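Local coordinates for protein neural cell adhesion molecule 1, 140 kDa isoform (Homo sapiens, PDB 2E3V) that probably mediates cell-cell adhesion as a membrane glycoprotein of the neural cell surface, through extracellular domains that include fibronectin type III modules, at residues 44-48 and 49-53. Sequence-based numbering, arbitrary orientation.
Sequences EWRAV and GEEVW
Arg46 reaches across the loop to the backbone of Glu51, its NH1 donating to the carbonyl O of Glu51 at 2.9 Å with an N-H...O angle of 157°. The oxygen lies in the guanidinium plane, whereas the nitrogen stands above the Glu51 carbonyl plane. At the tip, a type II beta turn from Ala47 to Glu50 is closed by the hydrogen bond from Glu50 N to Ala47 O, 3.0 Å; Gly49, with a positive phi, takes its third position, as is usual in this type of turn. Arg46 leaves the strand with CG anti to the backbone N (chi1 -177°) and bends at chi3, which lays its end over one face of the Trp53 indole. CD sits 4.0 Å from the centroid of the five-membered ring, almost on its normal, a CH-pi contact, and the guanidinium follows with its plane tilted 27° from the ring. Glu50 O lies over the other guanidinium face. The Glu51 carboxylate is a looser neighbour, OE2 4.2 Å from Arg46 NH1 and well out of the guanidinium plane. Farther back, Trp53 CE3 packs 3.8 Å from Glu44 CB, and a water links Trp53 O to Glu44 OE1, weakly on the Glu44 side. Arg83 of strand 79-88 forms a salt bridge with Glu44 OE2 and a cation-pi contact with Trp53. In this hairpin connection between antiparallel strands 38-47 and 54-59 of the fibronectin type III fold, one arginine thus ties a loop carbonyl and an indole face to its strand, and the nearby carboxylate probably adds favourable electrostatics.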
loop_
_atom_site.group_PDB
_atom_site.type_symbol
_atom_site.label_atom_id
_atom_site.label_comp_id
_atom_site.label_asym_id
_atom_site.label_seq_id
_atom_site.Cartn_x
_atom_site.Cartn_y
_atom_site.Cartn_z
ATOM N N GLU A 44 -0.484 -1.582 4.972
ATOM C CA GLU A 44 -0.967 -1.066 6.252
ATOM C C GLU A 44 -1.021 0.445 6.142
ATOM O O GLU A 44 -0.161 1.050 5.515
ATOM C CB GLU A 44 -0.048 -1.478 7.403
ATOM C CG GLU A 44 -0.045 -2.977 7.682
ATOM C CD GLU A 44 0.891 -3.368 8.815
ATOM O OE1 GLU A 44 0.477 -4.165 9.677
ATOM O OE2 GLU A 44 2.041 -2.883 8.848
ATOM N N TRP A 45 -2.039 1.057 6.734
ATOM C CA TRP A 45 -2.169 2.507 6.691
ATOM C C TRP A 45 -2.787 2.992 7.997
ATOM O O TRP A 45 -3.443 2.230 8.711
ATOM C CB TRP A 45 -2.982 2.970 5.470
ATOM C CG TRP A 45 -4.392 2.448 5.468
ATOM C CD1 TRP A 45 -5.517 3.098 5.903
ATOM C CD2 TRP A 45 -4.816 1.148 5.047
ATOM N NE1 TRP A 45 -6.616 2.280 5.765
ATOM C CE2 TRP A 45 -6.211 1.079 5.240
ATOM C CE3 TRP A 45 -4.146 0.029 4.518
ATOM C CZ2 TRP A 45 -6.956 -0.065 4.925
ATOM C CZ3 TRP A 45 -4.888 -1.103 4.200
ATOM C CH2 TRP A 45 -6.278 -1.140 4.407
ATOM N N ARG A 46 -2.553 4.255 8.310
ATOM C CA ARG A 46 -3.032 4.822 9.548
ATOM C C ARG A 46 -3.109 6.328 9.437
ATOM O O ARG A 46 -2.149 6.982 9.006
ATOM C CB ARG A 46 -2.097 4.423 10.685
ATOM C CG ARG A 46 -2.529 4.902 12.036
ATOM C CD ARG A 46 -1.529 4.458 13.078
ATOM N NE ARG A 46 -0.239 5.131 12.916
ATOM C CZ ARG A 46 0.804 4.946 13.720
ATOM N NH1 ARG A 46 0.718 4.102 14.744
ATOM N NH2 ARG A 46 1.931 5.611 13.503
ATOM N N ALA A 47 -4.257 6.865 9.834
ATOM C CA ALA A 47 -4.502 8.296 9.804
ATOM C C ALA A 47 -3.745 9.027 10.896
ATOM O O ALA A 47 -3.445 8.464 11.962
ATOM C CB ALA A 47 -5.995 8.585 9.940
ATOM N N VAL A 48 -3.441 10.285 10.607
ATOM C CA VAL A 48 -2.961 11.222 11.602
ATOM C C VAL A 48 -3.943 11.177 12.778
ATOM O O VAL A 48 -5.161 11.278 12.587
ATOM C CB VAL A 48 -2.894 12.647 10.993
ATOM C CG1 VAL A 48 -3.090 13.726 12.039
ATOM C CG2 VAL A 48 -1.594 12.838 10.231
ATOM N N GLY A 49 -3.406 10.984 13.978
ATOM C CA GLY A 49 -4.219 10.925 15.189
ATOM C C GLY A 49 -4.575 9.523 15.655
ATOM O O GLY A 49 -5.130 9.358 16.739
ATOM N N GLU A 50 -4.265 8.513 14.844
ATOM C CA GLU A 50 -4.574 7.124 15.204
ATOM C C GLU A 50 -3.328 6.367 15.678
ATOM O O GLU A 50 -2.199 6.782 15.405
ATOM C CB GLU A 50 -5.240 6.382 14.034
ATOM C CG GLU A 50 -6.573 6.977 13.550
ATOM C CD GLU A 50 -7.724 6.808 14.538
ATOM O OE1 GLU A 50 -7.751 5.804 15.289
ATOM O OE2 GLU A 50 -8.617 7.688 14.552
ATOM N N GLU A 51 -3.547 5.272 16.404
ATOM C CA GLU A 51 -2.463 4.413 16.883
ATOM C C GLU A 51 -2.449 3.076 16.150
ATOM O O GLU A 51 -1.384 2.528 15.864
ATOM C CB GLU A 51 -2.566 4.167 18.395
ATOM C CG GLU A 51 -2.336 5.397 19.283
ATOM C CD GLU A 51 -0.934 5.992 19.164
ATOM O OE1 GLU A 51 -0.758 7.167 19.555
ATOM O OE2 GLU A 51 -0.006 5.300 18.690
ATOM N N VAL A 52 -3.635 2.567 15.832
ATOM C CA VAL A 52 -3.770 1.272 15.179
ATOM C C VAL A 52 -3.682 1.396 13.654
ATOM O O VAL A 52 -4.261 2.304 13.048
ATOM C CB VAL A 52 -5.082 0.556 15.604
ATOM C CG1 VAL A 52 -5.211 -0.817 14.934
ATOM C CG2 VAL A 52 -5.141 0.401 17.123
ATOM N N TRP A 53 -2.929 0.486 13.049
ATOM C CA TRP A 53 -2.814 0.413 11.604
ATOM C C TRP A 53 -3.917 -0.473 11.036
ATOM O O TRP A 53 -4.175 -1.562 11.556
ATOM C CB TRP A 53 -1.461 -0.184 11.204
ATOM C CG TRP A 53 -0.301 0.665 11.559
ATOM C CD1 TRP A 53 0.284 0.784 12.785
ATOM C CD2 TRP A 53 0.440 1.508 10.677
ATOM N NE1 TRP A 53 1.334 1.663 12.724
ATOM C CE2 TRP A 53 1.455 2.121 11.440
ATOM C CE3 TRP A 53 0.339 1.813 9.312
ATOM C CZ2 TRP A 53 2.374 3.018 10.888
ATOM C CZ3 TRP A 53 1.253 2.707 8.760
ATOM C CH2 TRP A 53 2.257 3.299 9.552
HETATM O O HOH W 1 -2.435 -4.264 11.279
#